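Local atomic coordinates of Glp_546_48378_50642 (Giardia intestinalis, PDB entry 2QVW), a protein that cleaves double-stranded RNA in the RNA interference pathway, producing short siRNAs of 21 to 23 base pairs that direct the destruction of matching RNAs. Residues 216-221 / 239-244; 336-341 / 407-412; 377-382 / 401-406. All blocks are in the same frame, centred on the assembly; numbering follows the deposited sequence.

Contact 1 of 3, residues 216-221 / 239-244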
loop_
_atom_site.group_PDB
_atom_site.type_symbol
_atom_site.label_atom_id
_atom_site.label_comp_id
_atom_site.label_asym_id
_atom_site.label_seq_id
_atom_site.Cartn_x
_atom_site.Cartn_y
_atom_site.Cartn_z
ATOM N N ALA A 216 50.706 6.452 2.526
ATOM C CA ALA A 216 50.020 5.758 3.612
ATOM C C ALA A 216 48.527 6.046 3.574
ATOM O O ALA A 216 48.092 7.113 3.979
ATOM C CB ALA A 216 50.603 6.201 4.948
ATOM N N ALA A 217 47.746 5.086 3.095
ATOM C CA ALA A 217 46.298 5.250 2.994
ATOM C C ALA A 217 45.528 3.999 3.422
ATOM O O ALA A 217 46.088 2.901 3.496
ATOM C CB ALA A 217 45.925 5.611 1.563
ATOM N N VAL A 218 44.234 4.170 3.686
ATOM C CA VAL A 218 43.378 3.059 4.104
ATOM C C VAL A 218 42.453 2.570 2.990
ATOM O O VAL A 218 41.679 3.333 2.422
ATOM C CB VAL A 218 42.511 3.456 5.303
ATOM C CG1 VAL A 218 41.821 2.228 5.865
ATOM C CG2 VAL A 218 43.366 4.115 6.359
ATOM N N ARG A 219 42.534 1.285 2.685
ATOM C CA ARG A 219 41.707 0.702 1.644
ATOM C C ARG A 219 40.251 0.891 2.023
ATOM O O ARG A 219 39.827 0.508 3.115
ATOM C CB ARG A 219 42.032 -0.785 1.495
ATOM C CG ARG A 219 41.330 -1.478 0.357
ATOM C CD ARG A 219 42.331 -2.162 -0.542
ATOM N NE ARG A 219 41.750 -3.288 -1.257
ATOM C CZ ARG A 219 41.221 -4.346 -0.657
ATOM N NH1 ARG A 219 41.200 -4.414 0.671
ATOM N NH2 ARG A 219 40.720 -5.339 -1.382
ATOM N N LEU A 220 39.488 1.483 1.111
ATOM C CA LEU A 220 38.068 1.754 1.325
ATOM C C LEU A 220 37.283 0.638 2.020
ATOM O O LEU A 220 36.393 0.925 2.814
ATOM C CB LEU A 220 37.403 2.095 -0.009
ATOM C CG LEU A 220 36.059 2.816 0.085
ATOM C CD1 LEU A 220 36.247 4.119 0.837
ATOM C CD2 LEU A 220 35.510 3.085 -1.302
ATOM N N ASP A 221 37.596 -0.622 1.727
ATOM C CA ASP A 221 36.888 -1.735 2.360
ATOM C C ASP A 221 37.069 -1.649 3.861
ATOM O O ASP A 221 36.121 -1.472 4.622
ATOM C CB ASP A 221 37.443 -3.087 1.909
ATOM C CG ASP A 221 37.580 -3.190 0.423
ATOM O OD1 ASP A 221 36.616 -2.838 -0.278
ATOM O OD2 ASP A 221 38.642 -3.631 -0.050
ATOM N N PRO A 239 46.136 -0.556 11.670
ATOM C CA PRO A 239 46.681 -1.907 11.494
ATOM C C PRO A 239 46.347 -2.381 10.072
ATOM O O PRO A 239 47.068 -3.170 9.458
ATOM C CB PRO A 239 45.949 -2.699 12.563
ATOM C CG PRO A 239 44.579 -2.116 12.486
ATOM C CD PRO A 239 44.806 -0.621 12.307
ATOM N N LYS A 240 45.227 -1.866 9.577
ATOM C CA LYS A 240 44.700 -2.129 8.245
ATOM C C LYS A 240 45.397 -1.186 7.274
ATOM O O LYS A 240 45.343 -1.373 6.062
ATOM C CB LYS A 240 43.193 -1.852 8.221
ATOM C CG LYS A 240 42.375 -2.816 9.049
ATOM C CD LYS A 240 40.894 -2.468 9.038
ATOM C CE LYS A 240 40.096 -3.424 9.927
ATOM N NZ LYS A 240 38.634 -3.116 9.950
ATOM N N LEU A 241 46.040 -0.162 7.827
ATOM C CA LEU A 241 46.758 0.828 7.037
ATOM C C LEU A 241 47.754 0.153 6.100
ATOM O O LEU A 241 48.425 -0.803 6.485
ATOM C CB LEU A 241 47.493 1.793 7.966
ATOM C CG LEU A 241 48.248 2.944 7.306
ATOM C CD1 LEU A 241 47.283 3.728 6.439
ATOM C CD2 LEU A 241 48.873 3.839 8.362
ATOM N N ARG A 242 47.851 0.656 4.873
ATOM C CA ARG A 242 48.757 0.079 3.883
ATOM C C ARG A 242 49.578 1.139 3.148
ATOM O O ARG A 242 49.268 2.328 3.225
ATOM C CB ARG A 242 47.943 -0.761 2.896
ATOM C CG ARG A 242 47.121 -1.825 3.611
ATOM C CD ARG A 242 46.307 -2.688 2.678
ATOM N NE ARG A 242 45.580 -3.704 3.429
ATOM C CZ ARG A 242 44.765 -4.595 2.878
ATOM N NH1 ARG A 242 44.578 -4.594 1.563
ATOM N NH2 ARG A 242 44.137 -5.479 3.643
ATOM N N PHE A 243 50.626 0.708 2.447
ATOM C CA PHE A 243 51.492 1.633 1.712
ATOM C C PHE A 243 51.612 1.272 0.230
ATOM O O PHE A 243 51.789 0.105 -0.118
ATOM C CB PHE A 243 52.885 1.668 2.347
ATOM C CG PHE A 243 52.884 2.053 3.800
ATOM C CD1 PHE A 243 52.450 1.159 4.774
ATOM C CD2 PHE A 243 53.327 3.308 4.195
ATOM C CE1 PHE A 243 52.461 1.508 6.123
ATOM C CE2 PHE A 243 53.341 3.668 5.540
ATOM C CZ PHE A 243 52.908 2.765 6.506
ATOM N N LEU A 244 51.525 2.281 -0.636
ATOM C CA LEU A 244 51.608 2.053 -2.074
ATOM C C LEU A 244 52.372 3.130 -2.834
ATOM O O LEU A 244 52.403 4.288 -2.432
ATOM C CB LEU A 244 50.205 1.899 -2.674
ATOM C CG LEU A 244 49.108 2.884 -2.276
ATOM C CD1 LEU A 244 47.967 2.822 -3.270
ATOM C CD2 LEU A 244 48.601 2.561 -0.884
#

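Contact 2 of 3, residues 336-341 / 407-412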
loop_
_atom_site.group_PDB
_atom_site.type_symbol
_atom_site.label_atom_id
_atom_site.label_comp_id
_atom_site.label_asym_id
_atom_site.label_seq_id
_atom_site.Cartn_x
_atom_site.Cartn_y
_atom_site.Cartn_z
ATOM N N ARG A 336 -1.039 -2.462 10.154
ATOM C CA ARG A 336 -2.005 -1.366 10.117
ATOM C C ARG A 336 -2.923 -1.289 8.892
ATOM O O ARG A 336 -3.684 -0.338 8.746
ATOM C CB ARG A 336 -1.275 -0.034 10.312
ATOM C CG ARG A 336 -0.066 0.176 9.422
ATOM C CD ARG A 336 0.955 1.049 10.127
ATOM N NE ARG A 336 0.365 2.298 10.591
ATOM C CZ ARG A 336 0.020 3.295 9.787
ATOM N NH1 ARG A 336 0.211 3.186 8.488
ATOM N NH2 ARG A 336 -0.523 4.392 10.279
ATOM N N LEU A 337 -2.852 -2.282 8.012
ATOM C CA LEU A 337 -3.711 -2.305 6.837
ATOM C C LEU A 337 -4.802 -3.328 7.109
ATOM O O LEU A 337 -5.919 -3.211 6.615
ATOM C CB LEU A 337 -2.919 -2.693 5.582
ATOM C CG LEU A 337 -1.976 -1.634 5.005
ATOM C CD1 LEU A 337 -1.300 -2.179 3.762
ATOM C CD2 LEU A 337 -2.763 -0.381 4.670
ATOM N N GLU A 338 -4.460 -4.338 7.901
ATOM C CA GLU A 338 -5.405 -5.383 8.281
ATOM C C GLU A 338 -6.385 -4.752 9.264
ATOM O O GLU A 338 -7.603 -4.850 9.112
ATOM C CB GLU A 338 -4.670 -6.535 8.963
ATOM C CG GLU A 338 -5.597 -7.525 9.636
ATOM C CD GLU A 338 -4.874 -8.448 10.589
ATOM O OE1 GLU A 338 -5.552 -9.207 11.312
ATOM O OE2 GLU A 338 -3.631 -8.408 10.612
ATOM N N LEU A 339 -5.826 -4.096 10.273
ATOM C CA LEU A 339 -6.599 -3.418 11.300
ATOM C C LEU A 339 -7.643 -2.559 10.615
ATOM O O LEU A 339 -8.812 -2.549 11.012
ATOM C CB LEU A 339 -5.673 -2.547 12.155
ATOM C CG LEU A 339 -6.239 -1.712 13.306
ATOM C CD1 LEU A 339 -6.948 -2.606 14.292
ATOM C CD2 LEU A 339 -5.113 -0.961 13.995
ATOM N N LEU A 340 -7.210 -1.849 9.578
ATOM C CA LEU A 340 -8.099 -0.988 8.819
ATOM C C LEU A 340 -8.993 -1.772 7.857
ATOM O O LEU A 340 -10.131 -1.392 7.611
ATOM C CB LEU A 340 -7.298 0.023 8.014
ATOM C CG LEU A 340 -8.189 1.026 7.283
ATOM C CD1 LEU A 340 -8.748 2.029 8.276
ATOM C CD2 LEU A 340 -7.394 1.735 6.214
ATOM N N GLY A 341 -8.470 -2.856 7.297
ATOM C CA GLY A 341 -9.256 -3.646 6.372
ATOM C C GLY A 341 -10.377 -4.315 7.125
ATOM O O GLY A 341 -11.482 -4.491 6.613
ATOM N N MET A 407 -4.679 -11.913 6.133
ATOM C CA MET A 407 -4.326 -11.467 4.799
ATOM C C MET A 407 -5.523 -10.863 4.073
ATOM O O MET A 407 -5.391 -9.864 3.364
ATOM C CB MET A 407 -3.742 -12.626 3.985
ATOM C CG MET A 407 -2.316 -13.025 4.382
ATOM S SD MET A 407 -1.508 -14.147 3.197
ATOM C CE MET A 407 -1.229 -15.537 4.220
ATOM N N TYR A 408 -6.697 -11.454 4.258
ATOM C CA TYR A 408 -7.897 -10.949 3.601
ATOM C C TYR A 408 -8.164 -9.505 3.993
ATOM O O TYR A 408 -8.341 -8.652 3.138
ATOM C CB TYR A 408 -9.101 -11.799 3.977
ATOM C CG TYR A 408 -10.318 -11.513 3.130
ATOM C CD1 TYR A 408 -10.538 -12.204 1.941
ATOM C CD2 TYR A 408 -11.256 -10.553 3.521
ATOM C CE1 TYR A 408 -11.663 -11.951 1.160
ATOM C CE2 TYR A 408 -12.379 -10.289 2.753
ATOM C CZ TYR A 408 -12.580 -10.991 1.573
ATOM O OH TYR A 408 -13.695 -10.742 0.807
ATOM N N GLU A 409 -8.189 -9.244 5.297
ATOM C CA GLU A 409 -8.442 -7.910 5.827
ATOM C C GLU A 409 -7.346 -6.935 5.408
ATOM O O GLU A 409 -7.597 -5.749 5.204
ATOM C CB GLU A 409 -8.519 -7.976 7.351
ATOM C CG GLU A 409 -9.485 -9.021 7.880
ATOM C CD GLU A 409 -9.328 -9.262 9.373
ATOM O OE1 GLU A 409 -8.190 -9.517 9.825
ATOM O OE2 GLU A 409 -10.345 -9.206 10.098
ATOM N N GLU A 410 -6.124 -7.439 5.298
ATOM C CA GLU A 410 -4.993 -6.624 4.888
ATOM C C GLU A 410 -5.242 -6.149 3.454
ATOM O O GLU A 410 -5.157 -4.961 3.168
ATOM C CB GLU A 410 -3.722 -7.462 4.968
ATOM C CG GLU A 410 -2.409 -6.688 4.947
ATOM C CD GLU A 410 -2.016 -6.194 3.570
ATOM O OE1 GLU A 410 -2.484 -6.757 2.557
ATOM O OE2 GLU A 410 -1.215 -5.244 3.497
ATOM N N ILE A 411 -5.558 -7.083 2.556
ATOM C CA ILE A 411 -5.837 -6.746 1.162
ATOM C C ILE A 411 -6.931 -5.691 1.106
ATOM O O ILE A 411 -6.825 -4.712 0.369
ATOM C CB ILE A 411 -6.319 -7.982 0.348
ATOM C CG1 ILE A 411 -5.125 -8.780 -0.167
ATOM C CG2 ILE A 411 -7.171 -7.532 -0.841
ATOM C CD1 ILE A 411 -4.241 -9.316 0.909
ATOM N N VAL A 412 -7.989 -5.914 1.882
ATOM C CA VAL A 412 -9.112 -4.995 1.949
ATOM C C VAL A 412 -8.599 -3.637 2.395
ATOM O O VAL A 412 -8.931 -2.624 1.798
ATOM C CB VAL A 412 -10.188 -5.505 2.943
ATOM C CG1 VAL A 412 -11.334 -4.524 3.032
ATOM C CG2 VAL A 412 -10.708 -6.851 2.494
#

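Contact 3 of 3, residues 377-382 / 401-406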
loop_
_atom_site.group_PDB
_atom_site.type_symbol
_atom_site.label_atom_id
_atom_site.label_comp_id
_atom_site.label_asym_id
_atom_site.label_seq_id
_atom_site.Cartn_x
_atom_site.Cartn_y
_atom_site.Cartn_z
ATOM N N ALA A 377 -14.215 -18.391 8.064
ATOM C CA ALA A 377 -14.717 -18.085 6.739
ATOM C C ALA A 377 -13.646 -17.461 5.856
ATOM O O ALA A 377 -13.335 -17.991 4.790
ATOM C CB ALA A 377 -15.928 -17.159 6.846
ATOM N N LEU A 378 -13.078 -16.341 6.304
ATOM C CA LEU A 378 -12.058 -15.640 5.538
ATOM C C LEU A 378 -10.866 -16.520 5.252
ATOM O O LEU A 378 -10.258 -16.424 4.192
ATOM C CB LEU A 378 -11.593 -14.390 6.273
ATOM C CG LEU A 378 -12.610 -13.266 6.502
ATOM C CD1 LEU A 378 -11.852 -12.031 6.984
ATOM C CD2 LEU A 378 -13.373 -12.941 5.227
ATOM N N ASN A 379 -10.527 -17.378 6.203
ATOM C CA ASN A 379 -9.403 -18.292 6.040
ATOM C C ASN A 379 -9.683 -19.210 4.855
ATOM O O ASN A 379 -8.789 -19.853 4.332
ATOM C CB ASN A 379 -9.228 -19.120 7.317
ATOM C CG ASN A 379 -7.870 -19.801 7.398
ATOM O OD1 ASN A 379 -7.520 -20.605 6.537
ATOM N ND2 ASN A 379 -7.096 -19.479 8.441
ATOM N N TYR A 380 -10.940 -19.253 4.434
ATOM C CA TYR A 380 -11.353 -20.084 3.315
ATOM C C TYR A 380 -11.260 -19.334 1.996
ATOM O O TYR A 380 -10.942 -19.912 0.961
ATOM C CB TYR A 380 -12.796 -20.554 3.517
ATOM C CG TYR A 380 -13.368 -21.189 2.276
ATOM C CD1 TYR A 380 -12.946 -22.449 1.864
ATOM C CD2 TYR A 380 -14.258 -20.490 1.460
ATOM C CE1 TYR A 380 -13.385 -22.999 0.672
ATOM C CE2 TYR A 380 -14.705 -21.031 0.264
ATOM C CZ TYR A 380 -14.258 -22.289 -0.128
ATOM O OH TYR A 380 -14.651 -22.831 -1.333
ATOM N N LEU A 381 -11.577 -18.045 2.041
ATOM C CA LEU A 381 -11.541 -17.189 0.857
ATOM C C LEU A 381 -10.093 -16.976 0.465
ATOM O O LEU A 381 -9.770 -16.806 -0.705
ATOM C CB LEU A 381 -12.188 -15.831 1.156
ATOM C CG LEU A 381 -13.579 -15.835 1.795
ATOM C CD1 LEU A 381 -14.000 -14.405 2.035
ATOM C CD2 LEU A 381 -14.587 -16.559 0.903
ATOM N N VAL A 382 -9.227 -16.984 1.470
ATOM C CA VAL A 382 -7.799 -16.800 1.266
ATOM C C VAL A 382 -7.203 -18.050 0.619
ATOM O O VAL A 382 -6.319 -17.959 -0.241
ATOM C CB VAL A 382 -7.082 -16.527 2.604
ATOM C CG1 VAL A 382 -5.585 -16.343 2.363
ATOM C CG2 VAL A 382 -7.688 -15.289 3.273
ATOM N N SER A 401 0.667 -15.675 16.407
ATOM C CA SER A 401 -0.784 -15.655 16.256
ATOM C C SER A 401 -1.116 -15.246 14.827
ATOM O O SER A 401 -2.203 -14.743 14.547
ATOM C CB SER A 401 -1.415 -14.652 17.205
ATOM O OG SER A 401 -1.303 -13.352 16.647
ATOM N N LYS A 402 -0.152 -15.460 13.935
ATOM C CA LYS A 402 -0.293 -15.134 12.520
ATOM C C LYS A 402 -1.395 -16.020 11.949
ATOM O O LYS A 402 -1.501 -17.196 12.298
ATOM C CB LYS A 402 1.036 -15.382 11.788
ATOM C CG LYS A 402 1.250 -14.538 10.520
ATOM C CD LYS A 402 1.589 -13.068 10.818
ATOM C CE LYS A 402 0.644 -12.136 10.058
ATOM N NZ LYS A 402 1.211 -10.763 9.866
ATOM N N THR A 403 -2.198 -15.449 11.056
ATOM C CA THR A 403 -3.332 -16.152 10.463
ATOM C C THR A 403 -3.546 -15.825 8.996
ATOM O O THR A 403 -3.285 -14.717 8.558
ATOM C CB THR A 403 -4.617 -15.776 11.218
ATOM O OG1 THR A 403 -4.592 -16.376 12.519
ATOM C CG2 THR A 403 -5.853 -16.214 10.446
ATOM N N TRP A 404 -4.039 -16.790 8.237
ATOM C CA TRP A 404 -4.295 -16.544 6.832
ATOM C C TRP A 404 -5.322 -15.447 6.776
ATOM O O TRP A 404 -5.123 -14.402 6.151
ATOM C CB TRP A 404 -4.912 -17.763 6.147
ATOM C CG TRP A 404 -4.024 -18.951 5.963
ATOM C CD1 TRP A 404 -4.428 -20.247 5.843
ATOM C CD2 TRP A 404 -2.597 -18.966 5.861
ATOM N NE1 TRP A 404 -3.348 -21.067 5.667
ATOM C CE2 TRP A 404 -2.211 -20.306 5.662
ATOM C CE3 TRP A 404 -1.609 -17.975 5.888
ATOM C CZ2 TRP A 404 -0.865 -20.686 5.528
ATOM C CZ3 TRP A 404 -0.271 -18.352 5.747
ATOM C CH2 TRP A 404 0.084 -19.692 5.558
ATOM N N ALA A 405 -6.428 -15.695 7.465
ATOM C CA ALA A 405 -7.537 -14.760 7.440
ATOM C C ALA A 405 -7.099 -13.310 7.468
ATOM O O ALA A 405 -7.698 -12.472 6.798
ATOM C CB ALA A 405 -8.484 -15.038 8.575
ATOM N N ASP A 406 -6.051 -13.024 8.236
ATOM C CA ASP A 406 -5.522 -11.672 8.372
ATOM C C ASP A 406 -5.222 -11.079 7.012
ATOM O O ASP A 406 -5.461 -9.892 6.768
ATOM C CB ASP A 406 -4.228 -11.678 9.183
ATOM C CG ASP A 406 -4.364 -12.389 10.501
ATOM O OD1 ASP A 406 -3.347 -12.444 11.230
ATOM O OD2 ASP A 406 -5.475 -12.889 10.802
#

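Contact 1 of 3, residues 216-221 / 239-244
Ala-217 and Arg-242 form a hydrogen-bonded antiparallel pair at an outer edge of the PAZ-domain sheet, where short strand 242-244 lies against strand 213-219. Both bonds of the pair are present: Ala-217 N donates to Arg-242 O at 3.2 Å, and Arg-242 N donates to Ala-217 O at the same length. The two short segments are far from a straight antiparallel run, their directions differing by 117°, and the pairing is brief.

The Arg-242 side chain leaves on the same face as Ala-217. Its CB passes Ala-217 O at 4.1 Å, and from CG to NE the chain is fully extended, carrying the guanidinium to Arg-219. There Arg-242 NH1 comes 3.9 Å from Arg-219 CD and 3.5 Å from Arg-219 NH1, with the guanidinium planes only 14° apart. Two donors meeting make no bond; Asp-222 OD2 makes long, weak ion pairs with both arginines.

On the other face, Ala-216 pairs with Phe-243. Leu-241 has its CG anti to the backbone N (chi1 -177°). Its CD1 touches Val-218 CG2 at 3.9 Å, the two side chains crossing at about a right angle, while Ala-216 CB rests 3.8 Å from Phe-243 CE2.

Contact 2 of 3, residues 336-341 / 407-412
Glu-338 and Glu-409 reach each other through different first torsions: in Glu-338 CG is anti to the backbone N (chi1 168°), in Glu-409 it is anti to the carbonyl carbon (chi1 -52°). Beyond CG both chains run extended, and they converge on the acidic site of the first ribonuclease III domain, where segments 336-341 and 407-412, on helices 330-356 and 404-417, cross at 86°. The axes of these short segments approach to 6.5 Å.

The carboxylates meet through OE1 of Glu-338 and OE1 of Glu-409, 3.0 Å apart, and no hydrogen bond is made between them. This is a metal site: the Glu-409 side chain lies about 3 Å from a bound manganese ion, and Glu-338, Glu-409 and Asp-406 are probably all ligands of one such ion. Nearer the backbone, Glu-338 CG packs on Glu-409 CB at 3.7 Å. Glu-409 OE2 is also near the like-charged Asp-342 OD2.

The backbones themselves come close, Glu-338 CA lying 3.6 Å from Glu-410 CA. Glu-410 bends at its second torsion and lays its carboxylate against the Leu-337 side chain, OE2 being 3.7 Å from Leu-337 CB. One turn on, Gly-341 brings no side chain to the crossing; its CA-H points nearly straight at Glu-409 O. Beside it, Val-412 sets CG1 3.6 Å from Gly-341 O.

Contact 3 of 3, residues 377-382 / 401-406
Asn-379 OD1 comes in at the edge of the Trp-404 indole, in the ring plane, and meets CD1 at 3.2 Å. This is a polar contact with a ring carbon, not a hydrogen bond, and none spans the two segments. The amide is turned 55° against the indole, and the other branch, Asn-379 ND2, sits 3.6 Å from Trp-404 CB and 4.0 Å from Thr-403 CG2. The first torsion of Asn-379 (chi1 -164°) puts CG anti to the backbone N, on the Trp-404 side.

Two apolar pairs add to this. Ala-405 CB sits against the helix, 3.9 Å from Leu-378 CB, and touches backbone as well, at Asn-379 N, also 3.9 Å away. Val-382 meets Trp-404 crosswise, CG1 lying 4.1 Å from Trp-404 CB.

Within segment 401-406, Thr-403 N makes a weak bond to OD1 of Asp-406, a probable manganese ligand. In the ribonuclease III fold the contact thus sets helix 375-384 against the first turn of helix 404-417; Leu-378, Leu-381 and Val-382 continue onto Tyr-408, and the Asp-406 side chain touches Phe-334 and Glu-338 of helix 330-356.

Overall arrangement
Contacts 2 and 3 share helix 404-417 in the first ribonuclease III domain, with centres 11 Å apart; along the chain contact 3 is nested inside the loop that contact 2 closes. They touch through Tyr-408, which packs on helix 375-384, and at the metal site, where Glu-338 OE1 lies 3.5 Å from Asp-406 CG. Glu-338 and Glu-409, probable ligands, lie in contact 2, and Asp-406 in contact 3. Contact 1 is remote, in the PAZ domain: its nearest atoms are about 36 Å from contact 2 and about 37 Å from contact 3. Such a separation between PAZ domain and cutting site is consistent with Dicer measuring the length of its products.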